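NAD-dependent epimerase/dehydratase (Veillonella parvula DSM 2008, PDB 3R6D) probably binds a nicotinamide adenine dinucleotide cofactor on a Rossmann-type fold, as other members of the NAD-dependent epimerase/dehydratase family do, and may act as an epimerase or dehydratase. Local coordinates at residues T42-P46 and E47-H51; D125-I129 and S130-G134; K187-F190 and D191-A195. One frame throughout, in Å; residues are numbered along the deposited sequence.

Interaction 1. Residues T42-P46 and E47-H51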
ATOM      1  N   THR A  42      -9.226   1.828 -19.123  1.00 13.75           N
ATOM      2  CA  THR A  42      -8.415   1.033 -20.021  1.00 14.69           C
ATOM      3  C   THR A  42      -7.243   0.357 -19.313  1.00 14.23           C
ATOM      4  O   THR A  42      -6.798  -0.686 -19.763  1.00 16.41           O
ATOM      5  CB  THR A  42      -7.905   1.851 -21.236  1.00 15.00           C
ATOM      6  OG1 THR A  42      -6.875   2.747 -20.789  1.00 15.66           O
ATOM      7  CG2 THR A  42      -9.080   2.604 -21.922  1.00 17.09           C
ATOM      8  N   ARG A  43      -6.732   0.934 -18.231  1.00 12.37           N
ATOM      9  CA  ARG A  43      -5.537   0.396 -17.585  1.00 12.89           C
ATOM     10  C   ARG A  43      -5.838  -0.763 -16.625  1.00 14.18           C
ATOM     11  O   ARG A  43      -4.922  -1.455 -16.161  1.00 15.74           O
ATOM     12  CB  ARG A  43      -4.851   1.524 -16.801  1.00 12.62           C
ATOM     13  CG  ARG A  43      -4.290   2.582 -17.742  1.00 13.32           C
ATOM     14  CD  ARG A  43      -3.847   3.803 -16.966  1.00 13.53           C
ATOM     15  NE  ARG A  43      -2.698   3.543 -16.128  1.00 14.22           N
ATOM     16  CZ  ARG A  43      -2.329   4.330 -15.124  1.00 13.71           C
ATOM     17  NH1 ARG A  43      -3.075   5.373 -14.784  1.00 13.24           N
ATOM     18  NH2 ARG A  43      -1.209   4.071 -14.447  1.00 16.06           N
ATOM     19  N   ILE A  44      -7.103  -0.930 -16.259  1.00 12.09           N
ATOM     20  CA  ILE A  44      -7.514  -1.966 -15.316  1.00 12.40           C
ATOM     21  C   ILE A  44      -8.433  -2.901 -16.116  1.00 12.65           C
ATOM     22  O   ILE A  44      -9.222  -2.426 -16.924  1.00 12.68           O
ATOM     23  CB  ILE A  44      -8.180  -1.297 -14.091  1.00 13.50           C
ATOM     24  CG1 ILE A  44      -7.135  -0.428 -13.326  1.00 14.10           C
ATOM     25  CG2 ILE A  44      -8.751  -2.312 -13.144  1.00 13.02           C
ATOM     26  CD1 ILE A  44      -7.688   0.286 -12.107  1.00 14.02           C
ATOM     27  N   PRO A  45      -8.345  -4.227 -15.887  1.00 12.48           N
ATOM     28  CA  PRO A  45      -9.085  -5.132 -16.753  1.00 12.66           C
ATOM     29  C   PRO A  45     -10.583  -5.088 -16.539  1.00 12.71           C
ATOM     30  O   PRO A  45     -11.071  -4.690 -15.476  1.00 12.52           O
ATOM     31  CB  PRO A  45      -8.499  -6.512 -16.414  1.00 14.41           C
ATOM     32  CG  PRO A  45      -7.986  -6.372 -15.096  1.00 14.85           C
ATOM     33  CD  PRO A  45      -7.472  -4.965 -14.960  1.00 14.89           C
ATOM     34  N   PRO A  46     -11.337  -5.545 -17.541  1.00 12.73           N
ATOM     35  CA  PRO A  46     -12.783  -5.420 -17.502  1.00 14.12           C
ATOM     36  C   PRO A  46     -13.461  -6.261 -16.406  1.00 14.87           C
ATOM     37  O   PRO A  46     -14.517  -5.856 -15.938  1.00 16.19           O
ATOM     38  CB  PRO A  46     -13.208  -5.869 -18.914  1.00 15.72           C
ATOM     39  CG  PRO A  46     -12.079  -6.750 -19.413  1.00 14.69           C
ATOM     40  CD  PRO A  46     -10.851  -6.103 -18.833  1.00 13.77           C
ATOM     41  N   GLU A  47     -12.873  -7.371 -15.943  1.00 15.77           N
ATOM     42  CA  GLU A  47     -13.482  -8.148 -14.844  1.00 17.22           C
ATOM     43  C   GLU A  47     -13.485  -7.355 -13.529  1.00 16.33           C
ATOM     44  O   GLU A  47     -14.194  -7.689 -12.562  1.00 17.08           O
ATOM     45  CB  GLU A  47     -12.819  -9.539 -14.674  1.00 17.07           C
ATOM     46  CG  GLU A  47     -11.418  -9.543 -14.127  1.00 18.79           C
ATOM     47  CD  GLU A  47     -10.372  -9.376 -15.183  1.00 14.92           C
ATOM     48  OE1 GLU A  47     -10.712  -8.966 -16.352  1.00 18.13           O
ATOM     49  OE2 GLU A  47      -9.206  -9.640 -14.843  1.00 20.25           O
ATOM     50  N   ILE A  48     -12.675  -6.306 -13.480  1.00 13.93           N
ATOM     51  CA  ILE A  48     -12.749  -5.344 -12.383  1.00 13.30           C
ATOM     52  C   ILE A  48     -13.669  -4.157 -12.758  1.00 12.05           C
ATOM     53  O   ILE A  48     -14.615  -3.836 -12.023  1.00 12.14           O
ATOM     54  CB  ILE A  48     -11.324  -4.868 -12.026  1.00 13.23           C
ATOM     55  CG1 ILE A  48     -10.498  -6.031 -11.443  1.00 16.11           C
ATOM     56  CG2 ILE A  48     -11.381  -3.694 -11.031  1.00 12.83           C
ATOM     57  CD1 ILE A  48      -9.094  -5.683 -10.987  1.00 17.53           C
ATOM     58  N   ILE A  49     -13.357  -3.478 -13.863  1.00 12.43           N
ATOM     59  CA  ILE A  49     -14.036  -2.239 -14.217  1.00 13.93           C
ATOM     60  C   ILE A  49     -15.534  -2.473 -14.427  1.00 13.84           C
ATOM     61  O   ILE A  49     -16.344  -1.575 -14.130  1.00 14.62           O
ATOM     62  CB  ILE A  49     -13.325  -1.556 -15.438  1.00 14.73           C
ATOM     63  CG1 ILE A  49     -11.889  -1.104 -15.045  1.00 15.28           C
ATOM     64  CG2 ILE A  49     -14.197  -0.434 -16.074  1.00 17.55           C
ATOM     65  CD1 ILE A  49     -11.807   0.001 -14.002  1.00 18.52           C
ATOM     66  N   ASP A  50     -15.928  -3.642 -14.955  1.00 13.62           N
ATOM     67  CA  ASP A  50     -17.330  -3.936 -15.233  1.00 13.90           C
ATOM     68  C   ASP A  50     -18.092  -4.382 -13.984  1.00 14.29           C
ATOM     69  O   ASP A  50     -19.302  -4.604 -14.062  1.00 16.14           O
ATOM     70  CB  ASP A  50     -17.474  -5.039 -16.295  1.00 14.00           C
ATOM     71  CG  ASP A  50     -16.954  -4.645 -17.673  1.00 15.13           C
ATOM     72  OD1 ASP A  50     -16.485  -3.490 -17.908  1.00 15.45           O
ATOM     73  OD2 ASP A  50     -16.989  -5.561 -18.544  1.00 14.39           O
ATOM     74  N   HIS A  51     -17.422  -4.527 -12.842  1.00 14.24           N
ATOM     75  CA  HIS A  51     -18.095  -5.095 -11.661  1.00 13.81           C
ATOM     76  C   HIS A  51     -18.976  -4.032 -10.990  1.00 14.02           C
ATOM     77  O   HIS A  51     -18.564  -2.875 -10.838  1.00 13.97           O
ATOM     78  CB  HIS A  51     -17.031  -5.584 -10.659  1.00 13.26           C
ATOM     79  CG  HIS A  51     -17.590  -6.460  -9.581  1.00 12.68           C
ATOM     80  ND1 HIS A  51     -18.449  -6.002  -8.592  1.00 13.86           N
ATOM     81  CD2 HIS A  51     -17.460  -7.791  -9.384  1.00 13.72           C
ATOM     82  CE1 HIS A  51     -18.793  -7.021  -7.816  1.00 14.50           C
ATOM     83  NE2 HIS A  51     -18.194  -8.116  -8.269  1.00 14.44           N
TER

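Interaction 2. Residues D125-I129 and S130-G134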
ATOM      1  N   ASP A 125      21.877   0.185  -4.587  1.00 16.24           N
ATOM      2  CA  ASP A 125      22.538   0.044  -5.879  1.00 18.19           C
ATOM      3  C   ASP A 125      21.520  -0.099  -7.004  1.00 18.06           C
ATOM      4  O   ASP A 125      21.842   0.120  -8.166  1.00 19.46           O
ATOM      5  CB  ASP A 125      23.440  -1.193  -5.893  1.00 18.83           C
ATOM      6  CG  ASP A 125      24.741  -1.024  -5.101  1.00 23.39           C
ATOM      7  OD1 ASP A 125      25.066   0.086  -4.600  1.00 27.02           O
ATOM      8  OD2 ASP A 125      25.461  -2.047  -4.977  1.00 27.63           O
ATOM      9  N   ASN A 126      20.290  -0.481  -6.670  1.00 16.63           N
ATOM     10  CA  ASN A 126      19.277  -0.823  -7.670  1.00 16.23           C
ATOM     11  C   ASN A 126      18.055   0.084  -7.667  1.00 16.60           C
ATOM     12  O   ASN A 126      17.008  -0.265  -8.227  1.00 17.79           O
ATOM     13  CB  ASN A 126      18.883  -2.309  -7.518  1.00 16.84           C
ATOM     14  CG  ASN A 126      19.943  -3.214  -8.115  1.00 18.51           C
ATOM     15  OD1 ASN A 126      19.928  -3.484  -9.320  1.00 22.25           O
ATOM     16  ND2 ASN A 126      20.900  -3.624  -7.304  1.00 17.76           N
ATOM     17  N   LEU A 127      18.204   1.260  -7.070  1.00 15.93           N
ATOM     18  CA  LEU A 127      17.159   2.278  -7.103  1.00 16.30           C
ATOM     19  C   LEU A 127      17.801   3.625  -7.328  1.00 16.32           C
ATOM     20  O   LEU A 127      18.880   3.912  -6.792  1.00 17.22           O
ATOM     21  CB  LEU A 127      16.438   2.330  -5.755  1.00 16.59           C
ATOM     22  CG  LEU A 127      15.584   1.102  -5.417  1.00 16.11           C
ATOM     23  CD1 LEU A 127      15.146   1.174  -3.973  1.00 17.54           C
ATOM     24  CD2 LEU A 127      14.360   0.969  -6.339  1.00 18.67           C
ATOM     25  N   PRO A 128      17.122   4.497  -8.079  1.00 17.40           N
ATOM     26  CA  PRO A 128      17.654   5.851  -8.204  1.00 17.79           C
ATOM     27  C   PRO A 128      17.508   6.593  -6.882  1.00 17.88           C
ATOM     28  O   PRO A 128      16.561   6.342  -6.143  1.00 16.92           O
ATOM     29  CB  PRO A 128      16.771   6.504  -9.265  1.00 19.02           C
ATOM     30  CG  PRO A 128      15.713   5.558  -9.629  1.00 20.80           C
ATOM     31  CD  PRO A 128      15.927   4.247  -8.900  1.00 18.39           C
ATOM     32  N   ILE A 129      18.442   7.484  -6.592  1.00 18.42           N
ATOM     33  CA  ILE A 129      18.408   8.243  -5.365  1.00 18.38           C
ATOM     34  C   ILE A 129      17.125   9.043  -5.263  1.00 19.39           C
ATOM     35  O   ILE A 129      16.539   9.145  -4.181  1.00 19.95           O
ATOM     36  CB  ILE A 129      19.654   9.174  -5.249  1.00 18.84           C
ATOM     37  CG1 ILE A 129      20.893   8.305  -5.041  1.00 19.47           C
ATOM     38  CG2 ILE A 129      19.476  10.183  -4.105  1.00 21.21           C
ATOM     39  CD1 ILE A 129      22.218   9.116  -5.018  1.00 21.36           C
ATOM     40  N   SER A 130      16.669   9.592  -6.381  1.00 20.20           N
ATOM     41  CA  SER A 130      15.457  10.383  -6.367  1.00 21.40           C
ATOM     42  C   SER A 130      14.270   9.538  -5.884  1.00 19.93           C
ATOM     43  O   SER A 130      13.352  10.068  -5.236  1.00 21.64           O
ATOM     44  CB  SER A 130      15.190  10.991  -7.752  1.00 22.70           C
ATOM     45  OG  SER A 130      14.867   9.979  -8.687  1.00 25.81           O
ATOM     46  N   TYR A 131      14.254   8.264  -6.283  1.00 19.27           N
ATOM     47  CA  TYR A 131      13.156   7.364  -5.914  1.00 18.00           C
ATOM     48  C   TYR A 131      13.156   7.133  -4.398  1.00 16.78           C
ATOM     49  O   TYR A 131      12.108   7.232  -3.727  1.00 16.05           O
ATOM     50  CB  TYR A 131      13.252   6.031  -6.643  1.00 18.85           C
ATOM     51  CG  TYR A 131      12.109   5.090  -6.288  1.00 18.84           C
ATOM     52  CD1 TYR A 131      10.868   5.197  -6.922  1.00 21.17           C
ATOM     53  CD2 TYR A 131      12.244   4.127  -5.289  1.00 17.95           C
ATOM     54  CE1 TYR A 131       9.826   4.370  -6.594  1.00 21.09           C
ATOM     55  CE2 TYR A 131      11.186   3.280  -4.967  1.00 19.78           C
ATOM     56  CZ  TYR A 131       9.986   3.415  -5.633  1.00 20.14           C
ATOM     57  OH  TYR A 131       8.920   2.591  -5.330  1.00 24.16           O
ATOM     58  N   VAL A 132      14.348   6.864  -3.860  1.00 16.02           N
ATOM     59  CA  VAL A 132      14.533   6.671  -2.420  1.00 15.80           C
ATOM     60  C   VAL A 132      14.103   7.913  -1.661  1.00 16.65           C
ATOM     61  O   VAL A 132      13.418   7.833  -0.652  1.00 15.28           O
ATOM     62  CB  VAL A 132      15.985   6.343  -2.081  1.00 16.57           C
ATOM     63  CG1 VAL A 132      16.188   6.223  -0.576  1.00 17.61           C
ATOM     64  CG2 VAL A 132      16.357   5.067  -2.780  1.00 15.59           C
ATOM     65  N   GLN A 133      14.579   9.070  -2.108  1.00 17.10           N
ATOM     66  CA  GLN A 133      14.301  10.299  -1.387  1.00 18.31           C
ATOM     67  C   GLN A 133      12.827  10.671  -1.400  1.00 17.32           C
ATOM     68  O   GLN A 133      12.309  11.145  -0.401  1.00 17.44           O
ATOM     69  CB  GLN A 133      15.205  11.419  -1.888  1.00 19.90           C
ATOM     70  CG  GLN A 133      16.639  10.998  -1.594  1.00 25.37           C
ATOM     71  CD  GLN A 133      17.685  12.069  -1.787  1.00 31.04           C
ATOM     72  OE1 GLN A 133      17.517  12.994  -2.581  1.00 32.72           O
ATOM     73  NE2 GLN A 133      18.788  11.936  -1.060  1.00 33.61           N
ATOM     74  N   GLY A 134      12.161  10.457  -2.539  1.00 16.80           N
ATOM     75  CA  GLY A 134      10.726  10.699  -2.637  1.00 16.94           C
ATOM     76  C   GLY A 134       9.965   9.739  -1.697  1.00 14.74           C
ATOM     77  O   GLY A 134       9.019  10.157  -1.013  1.00 15.92           O
TER

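Interaction 3. Residues K187-F190 and D191-A195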
ATOM      1  N   LYS A 187      -2.624 -10.647   0.656  0.50 11.17           N
ATOM      2  CA  LYS A 187      -3.179 -11.403   1.794  0.50 12.31           C
ATOM      3  C   LYS A 187      -2.988 -10.645   3.106  0.50 10.90           C
ATOM      4  O   LYS A 187      -3.916 -10.584   3.934  0.50 11.09           O
ATOM      5  CB  LYS A 187      -2.565 -12.801   1.899  0.50 13.54           C
ATOM      6  CG  LYS A 187      -3.068 -13.798   0.864  0.50 17.37           C
ATOM      7  CD  LYS A 187      -4.454 -14.304   1.221  0.50 23.21           C
ATOM      8  CE  LYS A 187      -4.965 -15.313   0.193  0.50 26.40           C
ATOM      9  NZ  LYS A 187      -4.136 -16.550   0.108  0.50 28.71           N
ATOM     10  N   ALA A 188      -1.807 -10.056   3.301  1.00 10.94           N
ATOM     11  CA  ALA A 188      -1.587  -9.274   4.521  1.00 10.53           C
ATOM     12  C   ALA A 188      -2.557  -8.074   4.603  1.00  9.98           C
ATOM     13  O   ALA A 188      -3.128  -7.816   5.659  1.00 10.25           O
ATOM     14  CB  ALA A 188      -0.134  -8.805   4.610  1.00 11.01           C
ATOM     15  N   ILE A 189      -2.752  -7.364   3.482  1.00  9.44           N
ATOM     16  CA  ILE A 189      -3.688  -6.225   3.483  1.00  9.00           C
ATOM     17  C   ILE A 189      -5.108  -6.705   3.802  1.00  8.45           C
ATOM     18  O   ILE A 189      -5.818  -6.127   4.626  1.00  8.99           O
ATOM     19  CB  ILE A 189      -3.647  -5.443   2.154  1.00  8.62           C
ATOM     20  CG1 ILE A 189      -2.234  -4.880   1.889  1.00  8.57           C
ATOM     21  CG2 ILE A 189      -4.708  -4.375   2.135  1.00  9.34           C
ATOM     22  CD1 ILE A 189      -2.011  -4.603   0.425  1.00  9.34           C
ATOM     23  N   PHE A 190      -5.519  -7.807   3.164  1.00  9.38           N
ATOM     24  CA  PHE A 190      -6.823  -8.396   3.431  1.00  9.86           C
ATOM     25  C   PHE A 190      -6.963  -8.671   4.933  1.00 10.31           C
ATOM     26  O   PHE A 190      -7.980  -8.354   5.557  1.00 10.67           O
ATOM     27  CB  PHE A 190      -6.947  -9.681   2.611  1.00 11.31           C
ATOM     28  CG  PHE A 190      -8.236 -10.423   2.819  1.00 12.66           C
ATOM     29  CD1 PHE A 190      -9.305 -10.246   1.946  1.00 13.67           C
ATOM     30  CD2 PHE A 190      -8.369 -11.304   3.880  1.00 14.86           C
ATOM     31  CE1 PHE A 190     -10.504 -10.966   2.123  1.00 16.61           C
ATOM     32  CE2 PHE A 190      -9.567 -11.996   4.088  1.00 18.22           C
ATOM     33  CZ  PHE A 190     -10.617 -11.823   3.201  1.00 18.27           C
ATOM     34  N   ASP A 191      -5.935  -9.298   5.507  1.00 10.18           N
ATOM     35  CA  ASP A 191      -5.987  -9.685   6.925  1.00 11.05           C
ATOM     36  C   ASP A 191      -6.095  -8.442   7.816  1.00 10.24           C
ATOM     37  O   ASP A 191      -6.872  -8.437   8.780  1.00 11.24           O
ATOM     38  CB  ASP A 191      -4.781 -10.522   7.297  1.00 11.41           C
ATOM     39  CG  ASP A 191      -4.811 -11.908   6.668  1.00 13.52           C
ATOM     40  OD1 ASP A 191      -5.897 -12.342   6.227  1.00 14.85           O
ATOM     41  OD2 ASP A 191      -3.757 -12.585   6.609  1.00 14.64           O
ATOM     42  N   ILE A 192      -5.373  -7.366   7.478  1.00  9.95           N
ATOM     43  CA  ILE A 192      -5.485  -6.137   8.249  1.00 10.32           C
ATOM     44  C   ILE A 192      -6.907  -5.579   8.220  1.00  9.97           C
ATOM     45  O   ILE A 192      -7.438  -5.087   9.234  1.00 11.03           O
ATOM     46  CB  ILE A 192      -4.439  -5.136   7.748  1.00 10.66           C
ATOM     47  CG1 ILE A 192      -3.043  -5.637   8.118  1.00 12.54           C
ATOM     48  CG2 ILE A 192      -4.679  -3.751   8.317  1.00 12.77           C
ATOM     49  CD1 ILE A 192      -1.906  -4.892   7.445  1.00 13.64           C
ATOM     50  N   LEU A 193      -7.529  -5.628   7.036  1.00  9.96           N
ATOM     51  CA  LEU A 193      -8.898  -5.132   6.866  1.00 10.77           C
ATOM     52  C   LEU A 193      -9.963  -5.968   7.582  1.00 11.14           C
ATOM     53  O   LEU A 193     -11.095  -5.535   7.713  1.00 12.24           O
ATOM     54  CB  LEU A 193      -9.241  -5.028   5.380  1.00 10.82           C
ATOM     55  CG  LEU A 193      -8.496  -3.933   4.595  1.00 10.39           C
ATOM     56  CD1 LEU A 193      -8.605  -4.165   3.091  1.00 10.95           C
ATOM     57  CD2 LEU A 193      -8.980  -2.541   5.010  1.00 11.70           C
ATOM     58  N   HIS A 194      -9.583  -7.160   8.011  1.00 11.31           N
ATOM     59  CA  HIS A 194     -10.462  -8.054   8.757  1.00 12.67           C
ATOM     60  C   HIS A 194     -10.134  -8.128  10.244  1.00 12.78           C
ATOM     61  O   HIS A 194     -10.778  -8.897  10.965  1.00 14.80           O
ATOM     62  CB  HIS A 194     -10.449  -9.444   8.116  1.00 13.15           C
ATOM     63  CG  HIS A 194     -11.192  -9.494   6.822  1.00 13.17           C
ATOM     64  ND1 HIS A 194     -10.672  -8.976   5.646  1.00 13.92           N
ATOM     65  CD2 HIS A 194     -12.411 -10.004   6.513  1.00 15.38           C
ATOM     66  CE1 HIS A 194     -11.561  -9.159   4.672  1.00 15.02           C
ATOM     67  NE2 HIS A 194     -12.615  -9.787   5.171  1.00 15.55           N
ATOM     68  N   ALA A 195      -9.168  -7.354  10.721  1.00 13.36           N
ATOM     69  CA  ALA A 195      -8.681  -7.463  12.107  1.00 14.00           C
ATOM     70  C   ALA A 195      -9.586  -6.683  13.070  1.00 14.84           C
ATOM     71  O   ALA A 195      -9.572  -5.456  13.088  1.00 16.07           O
ATOM     72  CB  ALA A 195      -7.243  -6.915  12.179  1.00 13.58           C
TER

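Interaction 1. Residues T42-P46 and E47-H51
The carbonyl oxygen of P45, at the N-cap position of the short helix 46-49, takes two backbone N-H groups: I49 N reaches P45 O at 3.0 Å in a nearly straight bond of 172° lying in the carbonyl plane, while I48 N bonds to the same oxygen more bent, from above that plane. D50 N follows with a bond of 2.8 Å to P46 O. The turn is small, but the carbonyls of P45 and P46 are both used.

I44, the first residue to leave helical geometry after helix 40-43, sends its CG2 branch to the CG2 branch of I48, 3.6 Å away, the two side chains meeting at about a right angle. With CG2 anti to the backbone N (chi1 -65°), this branch of I44 is the one turned to I48. I49 meets the same residue with other atoms: its CG1 lies 3.8 Å from I44 CB, and its CD1 touches both CB and CG2 of I44. These are apolar contacts, so I44 is shared between two neighbouring isoleucines of the next helix.

E47 doubles back to the CB-CG side of the P45 ring. Its CG sits between the backbone N and the carbonyl carbon (chi1 70°) and the chain bends again at chi2, which brings OE1 to 3.3 Å from P45 CB and OE2 to 3.5 Å from P45 CG. The carboxylate therefore rests against ring carbons. D50 stays close to the turn too, its CB and CG packed against P46 O.

The connection between helices 40-43 and 46-49 packs beside strand 33-37 of the Rossmann-type sheet: I44 and I48 both touch L35, I48 also meets T22 of helix 22-28, and I44 and P45 pack on Q19 in a loop.

Interaction 2. Residues D125-I129 and S130-G134
This is the first turn of helix 129-144, with P128 at the N-cap position and L127 reaching from the preceding loop to the turn. P128 O accepts V132 N at 3.2 Å in a fairly straight bond that lies in the carbonyl plane, and also a weak, bent one from Y131 N. One residue on, Q133 N bonds to I129 O at 2.9 Å, nearly along the C=O axis.

L127 touches two residues of the turn with different atoms. Its CD2 methyl comes to 3.9 Å from CD2 of the Y131 ring, with CE2 a little farther, while its CB faces V132 CG2 at 4.0 Å. The Y131 ring is brought to this methyl by a first torsion that sets CG opposite the backbone N (chi1 -179°), and Y131 CB rests against P128 CG at 3.9 Å.

I129 and Q133, one turn apart, run side by side and point the same way. I129 CG2 lies 3.5 Å from Q133 CD, with OE1 and NE2 only slightly farther, so the amide group as a whole lies against the methyl. Q133 CG also touches I129 O at 3.2 Å.

L127 and Y131 both rest on M108 of strand 102-108, L127 also touches W156 of strand 148-158, and V132 meets L111 in a loop; the helix start thus lies by strand 102-108, and the loop before it reaches strand 148-158.

Interaction 3. Residues K187-F190 and D191-A195
The rings of F190 and H194, one helical turn apart, form an offset stack, centroids 3.9 Å apart and planes inclined at 23°. From CB, the F190 side chain leaves with CG anti to the backbone N (chi1 178°), which turns it toward H194, and CG itself faces ND1 of that residue. CD2 lies 3.6 Å from D191 OD1, which sits at the ring edge. CD1 and CE1 both meet H194 CE1, CE2 lies near H194 CE1 and ND1, and at the tip CZ comes to 3.2 Å from H194 CE1.

The neighbouring ND1 of H194 donates to F190 O at 2.8 Å with an N-H...O angle of 159°; the oxygen lies close to the imidazole plane. The backbone N of H194 adds a weak bond to the same oxygen. With an alanine in place of F190, one face of the imidazole is likely to lose its aromatic partner, leaving the ring freer to turn about its ND1 bond.

Elsewhere in this helix end, D191 OD2 bonds to Y166 OH. I189 and L193 pack on strand 76-79, I189 and I192 on 148-158, and I192 and L193 on 102-108, while H194 touches A3.

Along the chain interactions 1, 2 and 3 come in series, at residues 42-51, 125-134 and 187-195, and all belong to one NAD(P)H-binding domain of the Rossmann type. Their centres lie about 32 Å (1 to 2), 23 Å (1 to 3) and 29 Å (2 to 3) apart, and none touches another; interactions 2 and 3 lie on opposite sides of the chain's centre. The mixed sheet connects them: interaction 1 borders strand 33-37, while interactions 2 and 3 both pack on strands 102-108 and 148-158. The three contacts thus sit separately, on helices packed about one sheet that is probably the dinucleotide-binding scaffold.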